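PDB 4Z9D: pertussis toxin-like subunit ArtA from Escherichia coli, which is the ADP-ribosyltransferase subunit of a pertussis-like AB5 toxin, using NAD as ADP-ribose donor to inhibit trimeric G proteins. Local coordinates for the nicotinamide-adenine-dinucleotide site. Sequence-based numbering; all coordinates share one arbitrary frame.

The nicotinamide-adenine-dinucleotide site. Residues 8-13, 24-26, 35-38, 41-42, 52-53, 63, 67, 118. With NAD (nicotinamide-adenine-dinucleotide), chain B.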
loop_
_atom_site.group_PDB
_atom_site.type_symbol
_atom_site.label_atom_id
_atom_site.label_comp_id
_atom_site.label_asym_id
_atom_site.label_seq_id
_atom_site.Cartn_x
_atom_site.Cartn_y
_atom_site.Cartn_z
ATOM N N TYR A 8 -2.073 6.411 0.022
ATOM C CA TYR A 8 -0.856 6.489 0.820
ATOM C C TYR A 8 -0.113 5.163 0.902
ATOM O O TYR A 8 -0.728 4.093 0.902
ATOM C CB TYR A 8 -1.157 6.920 2.242
ATOM C CG TYR A 8 -1.799 8.265 2.408
ATOM C CD1 TYR A 8 -1.034 9.419 2.366
ATOM C CD2 TYR A 8 -3.152 8.374 2.672
ATOM C CE1 TYR A 8 -1.615 10.666 2.565
ATOM C CE2 TYR A 8 -3.747 9.616 2.854
ATOM C CZ TYR A 8 -2.968 10.753 2.804
ATOM O OH TYR A 8 -3.558 11.982 3.000
ATOM N N ARG A 9 1.203 5.240 1.052
ATOM C CA ARG A 9 1.990 4.045 1.362
ATOM C C ARG A 9 3.041 4.368 2.409
ATOM O O ARG A 9 3.745 5.362 2.292
ATOM C CB ARG A 9 2.661 3.465 0.100
ATOM C CG ARG A 9 3.607 2.291 0.415
ATOM C CD ARG A 9 4.086 1.516 -0.822
ATOM N NE ARG A 9 5.147 0.577 -0.432
ATOM C CZ ARG A 9 4.943 -0.595 0.151
ATOM N NH1 ARG A 9 3.707 -1.031 0.363
ATOM N NH2 ARG A 9 5.986 -1.350 0.499
ATOM N N VAL A 10 3.115 3.538 3.445
ATOM C CA VAL A 10 4.185 3.625 4.425
ATOM C C VAL A 10 5.331 2.707 3.988
ATOM O O VAL A 10 5.111 1.533 3.710
ATOM C CB VAL A 10 3.689 3.239 5.826
ATOM C CG1 VAL A 10 4.835 3.334 6.843
ATOM C CG2 VAL A 10 2.566 4.166 6.239
ATOM N N ASP A 11 6.549 3.247 3.918
ATOM C CA ASP A 11 7.715 2.480 3.459
ATOM C C ASP A 11 8.986 2.968 4.163
ATOM O O ASP A 11 9.087 4.138 4.520
ATOM C CB ASP A 11 7.850 2.597 1.930
ATOM C CG ASP A 11 8.672 1.462 1.317
ATOM O OD1 ASP A 11 9.891 1.384 1.603
ATOM O OD2 ASP A 11 8.109 0.653 0.542
ATOM N N SER A 12 9.979 2.099 4.309
ATOM C CA SER A 12 11.191 2.493 5.022
ATOM C C SER A 12 12.212 3.190 4.124
ATOM O O SER A 12 13.153 3.816 4.613
ATOM C CB SER A 12 11.848 1.271 5.668
ATOM O OG SER A 12 12.116 0.275 4.698
ATOM N N ARG A 13 12.048 3.052 2.811
ATOM C CA ARG A 13 12.973 3.659 1.862
ATOM C C ARG A 13 12.707 5.149 1.704
ATOM O O ARG A 13 11.553 5.580 1.736
ATOM C CB ARG A 13 12.904 2.951 0.511
ATOM C CG ARG A 13 13.465 1.550 0.590
ATOM C CD ARG A 13 12.993 0.681 -0.552
ATOM N NE ARG A 13 11.580 0.339 -0.502
ATOM C CZ ARG A 13 10.937 -0.178 -1.540
ATOM N NH1 ARG A 13 11.620 -0.425 -2.650
ATOM N NH2 ARG A 13 9.637 -0.472 -1.468
ATOM N N ARG A 24 8.426 -0.975 -6.564
ATOM C CA ARG A 24 8.286 -2.199 -7.347
ATOM C C ARG A 24 7.923 -3.363 -6.428
ATOM O O ARG A 24 8.419 -3.454 -5.302
ATOM C CB ARG A 24 9.576 -2.502 -8.134
ATOM C CG ARG A 24 9.522 -3.811 -8.927
ATOM C CD ARG A 24 10.568 -3.873 -10.057
ATOM N NE ARG A 24 10.391 -2.828 -11.065
ATOM C CZ ARG A 24 9.530 -2.873 -12.082
ATOM N NH1 ARG A 24 9.474 -1.860 -12.932
ATOM N NH2 ARG A 24 8.714 -3.908 -12.248
ATOM N N SER A 25 7.052 -4.253 -6.900
ATOM C CA SER A 25 6.611 -5.376 -6.076
ATOM C C SER A 25 7.765 -6.343 -5.853
ATOM O O SER A 25 8.770 -6.284 -6.561
ATOM C CB SER A 25 5.457 -6.126 -6.734
ATOM O OG SER A 25 5.848 -6.629 -8.004
ATOM N N HIS A 26 7.616 -7.227 -4.873
ATOM C CA HIS A 26 8.622 -8.263 -4.620
ATOM C C HIS A 26 8.742 -9.237 -5.791
ATOM O O HIS A 26 9.842 -9.649 -6.173
ATOM C CB HIS A 26 8.281 -9.054 -3.356
ATOM C CG HIS A 26 8.418 -8.268 -2.094
ATOM N ND1 HIS A 26 9.641 -7.994 -1.519
ATOM C CD2 HIS A 26 7.483 -7.722 -1.277
ATOM C CE1 HIS A 26 9.453 -7.295 -0.413
ATOM N NE2 HIS A 26 8.158 -7.119 -0.242
ATOM N N HIS A 35 -1.195 -12.178 -0.170
ATOM C CA HIS A 35 -0.712 -10.816 -0.016
ATOM C C HIS A 35 -1.375 -10.103 1.169
ATOM O O HIS A 35 -0.701 -9.486 1.999
ATOM C CB HIS A 35 -0.947 -10.027 -1.296
ATOM C CG HIS A 35 -0.671 -8.570 -1.141
ATOM N ND1 HIS A 35 0.605 -8.043 -1.177
ATOM C CD2 HIS A 35 -1.503 -7.527 -0.903
ATOM C CE1 HIS A 35 0.543 -6.736 -0.980
ATOM N NE2 HIS A 35 -0.723 -6.397 -0.826
ATOM N N LEU A 36 -2.700 -10.191 1.241
ATOM C CA LEU A 36 -3.456 -9.468 2.248
ATOM C C LEU A 36 -3.109 -9.941 3.666
ATOM O O LEU A 36 -3.183 -9.160 4.623
ATOM C CB LEU A 36 -4.957 -9.598 1.989
ATOM C CG LEU A 36 -5.504 -8.954 0.706
ATOM C CD1 LEU A 36 -6.978 -9.271 0.556
ATOM C CD2 LEU A 36 -5.291 -7.453 0.718
ATOM N N ARG A 37 -2.721 -11.210 3.798
ATOM C CA ARG A 37 -2.277 -11.739 5.094
ATOM C C ARG A 37 -0.873 -11.280 5.457
ATOM O O ARG A 37 -0.504 -11.273 6.632
ATOM C CB ARG A 37 -2.285 -13.262 5.098
ATOM C CG ARG A 37 -3.618 -13.910 4.855
ATOM C CD ARG A 37 -3.419 -15.416 4.875
ATOM N NE ARG A 37 -4.620 -16.168 4.528
ATOM C CZ ARG A 37 -4.661 -17.067 3.545
ATOM N NH1 ARG A 37 -3.568 -17.317 2.829
ATOM N NH2 ARG A 37 -5.786 -17.723 3.275
ATOM N N GLY A 38 -0.079 -10.942 4.447
ATOM C CA GLY A 38 1.311 -10.587 4.660
ATOM C C GLY A 38 2.254 -11.731 4.349
ATOM O O GLY A 38 3.480 -11.578 4.419
ATOM N N CYS A 41 4.736 -11.048 1.480
ATOM C CA CYS A 41 5.441 -9.777 1.574
ATOM C C CYS A 41 6.756 -9.967 2.316
ATOM O O CYS A 41 7.241 -11.097 2.445
ATOM C CB CYS A 41 4.569 -8.727 2.258
ATOM S SG CYS A 41 3.134 -8.267 1.249
ATOM N N ALA A 42 7.322 -8.871 2.814
ATOM C CA ALA A 42 8.684 -8.890 3.346
ATOM C C ALA A 42 8.893 -9.923 4.457
ATOM O O ALA A 42 9.959 -10.523 4.557
ATOM C CB ALA A 42 9.060 -7.510 3.848
ATOM N N ALA A 52 1.147 -2.607 -1.618
ATOM C CA ALA A 52 0.029 -2.212 -0.765
ATOM C C ALA A 52 -0.046 -0.706 -0.576
ATOM O O ALA A 52 0.971 -0.044 -0.367
ATOM C CB ALA A 52 0.142 -2.886 0.592
ATOM N N THR A 53 -1.261 -0.169 -0.629
ATOM C CA THR A 53 -1.518 1.242 -0.314
ATOM C C THR A 53 -2.834 1.342 0.451
ATOM O O THR A 53 -3.558 0.352 0.567
ATOM C CB THR A 53 -1.612 2.134 -1.582
ATOM O OG1 THR A 53 -2.833 1.844 -2.281
ATOM C CG2 THR A 53 -0.436 1.916 -2.527
ATOM N N ILE A 63 -0.444 1.649 10.821
ATOM C CA ILE A 63 0.519 0.787 10.138
ATOM C C ILE A 63 1.957 1.122 10.566
ATOM O O ILE A 63 2.759 0.230 10.859
ATOM C CB ILE A 63 0.376 0.918 8.601
ATOM C CG1 ILE A 63 -0.955 0.322 8.142
ATOM C CG2 ILE A 63 1.535 0.244 7.873
ATOM C CD1 ILE A 63 -1.326 0.694 6.699
ATOM N N TYR A 67 4.888 -1.223 12.691
ATOM C CA TYR A 67 6.257 -1.452 12.261
ATOM C C TYR A 67 7.270 -0.910 13.265
ATOM O O TYR A 67 8.229 -1.593 13.608
ATOM C CB TYR A 67 6.486 -0.828 10.886
ATOM C CG TYR A 67 5.650 -1.474 9.798
ATOM C CD1 TYR A 67 5.017 -2.689 10.012
ATOM C CD2 TYR A 67 5.472 -0.855 8.576
ATOM C CE1 TYR A 67 4.246 -3.280 9.035
ATOM C CE2 TYR A 67 4.704 -1.438 7.585
ATOM C CZ TYR A 67 4.091 -2.650 7.821
ATOM O OH TYR A 67 3.319 -3.245 6.844
ATOM N N ASP A 118 -8.317 -0.541 1.496
ATOM C CA ASP A 118 -7.179 -1.183 0.844
ATOM C C ASP A 118 -7.232 -1.086 -0.667
ATOM O O ASP A 118 -8.260 -1.369 -1.286
ATOM C CB ASP A 118 -7.072 -2.654 1.241
ATOM C CG ASP A 118 -6.773 -2.837 2.711
ATOM O OD1 ASP A 118 -5.594 -2.644 3.082
ATOM O OD2 ASP A 118 -7.697 -3.184 3.485
HETATM P PA NAD B . 6.255 -4.804 1.912
HETATM O O1A NAD B . 5.756 -4.260 0.622
HETATM O O2A NAD B . 6.986 -6.097 1.927
HETATM O O5B NAD B . 7.161 -3.636 2.598
HETATM C C5B NAD B . 7.902 -3.798 3.818
HETATM C C4B NAD B . 9.336 -3.288 3.563
HETATM O O4B NAD B . 10.026 -4.164 2.621
HETATM C C3B NAD B . 9.279 -1.970 2.851
HETATM O O3B NAD B . 9.009 -0.932 3.842
HETATM C C2B NAD B . 10.698 -1.898 2.364
HETATM O O2B NAD B . 11.545 -1.817 3.497
HETATM C C1B NAD B . 10.860 -3.311 1.782
HETATM N N9A NAD B . 10.351 -3.586 0.391
HETATM C C8A NAD B . 9.131 -3.701 -0.130
HETATM N N7A NAD B . 9.263 -3.997 -1.426
HETATM C C5A NAD B . 10.566 -4.087 -1.708
HETATM C C6A NAD B . 11.234 -4.360 -2.843
HETATM N N6A NAD B . 10.500 -4.597 -3.927
HETATM N N1A NAD B . 12.576 -4.392 -2.897
HETATM C C2A NAD B . 13.290 -4.139 -1.727
HETATM N N3A NAD B . 12.575 -3.854 -0.556
HETATM C C4A NAD B . 11.232 -3.837 -0.574
HETATM O O3 NAD B . 5.047 -4.943 2.920
HETATM P PN NAD B . 3.938 -3.778 3.157
HETATM O O1N NAD B . 3.642 -3.064 1.884
HETATM O O2N NAD B . 4.294 -3.023 4.378
HETATM O O5D NAD B . 2.686 -4.715 3.451
HETATM C C5D NAD B . 2.702 -5.708 4.485
HETATM C C4D NAD B . 1.272 -5.961 4.974
HETATM O O4D NAD B . 0.745 -4.627 5.293
HETATM C C3D NAD B . 0.382 -6.541 3.859
HETATM O O3D NAD B . -0.691 -7.310 4.416
HETATM C C2D NAD B . -0.182 -5.253 3.293
HETATM O O2D NAD B . -1.385 -5.498 2.530
HETATM C C1D NAD B . -0.471 -4.436 4.546
HETATM N N1N NAD B . -0.674 -2.991 4.172
HETATM C C2N NAD B . 0.433 -2.112 4.076
HETATM C C3N NAD B . 0.293 -0.779 3.692
HETATM C C7N NAD B . 1.400 0.088 3.615
HETATM O O7N NAD B . 1.154 1.410 3.516
HETATM N N7N NAD B . 2.628 -0.432 3.695
HETATM C C4N NAD B . -0.984 -0.310 3.391
HETATM C C5N NAD B . -2.087 -1.158 3.486
HETATM C C6N NAD B . -1.950 -2.492 3.860
HETATM O O HOH W 1 -2.803 -4.501 0.409
HETATM O O HOH W 2 3.056 -4.452 -0.603
HETATM O O HOH W 3 6.210 -0.943 4.208
#
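This is the NAD-binding cleft of a pertussis toxin S1-type ADP-ribosyltransferase. The conserved arginine is Arg9 on strand 6-11, and NAD is the donor substrate. The nicotinamide end is tightly packed. Its ring lies between Ala52 CB and Ile63 CD1, each methyl set over a face as a CH-pi contact. The carboxamide pairs with the backbone of Val10. Val10 N gives a nearly straight bond (172° at H) to NAD O7N at 2.9 Å, and N7N returns one to a lone pair of Val10 O. Asp118, engineered in place of the family's catalytic glutamate, brings its carboxylate OD1 to 3.7 Å from NAD C6N.

Arg9 reaches the diphosphate with an extended chain, CG anti to the backbone N. Its guanidinium meets the phosphates end-on. Arg9 NH1 forms a salt bridge to NAD O1N at 2.5 Å, close to the guanidinium plane, while NH2 bonds O1A. NH1 also donates to Ala52 O, which fixes the rotation of the group. Asp11 OD2 accepts from Arg9 NH2 at 2.9 Å and also from Arg13 NH2, so the carboxylate ties the two arginines together. Tyr67 OH comes within 2.7 Å of NAD O2N, on the nicotinamide-side phosphate.

Arg13, bent at chi3 (-69°), lays its guanidinium over one face of the adenine. His26 stacks on the opposite face, its ring tilted 18° from the imidazole part of the base. His26 NE2 also bonds NAD O2A at 2.7 Å, with O2A near the ring plane. Ser12 OG accepts from the ribose hydroxyl O2B.

Other contacts are less direct. Water 2 joins Ala52 N to O1A and O1N. Water 1 links His35 NE2 to the nicotinamide ribose hydroxyl O2D. Water 3 connects Val10 O with O3B and O2N. The protein hides 597 of NAD's 793 Å², so part stays uncovered.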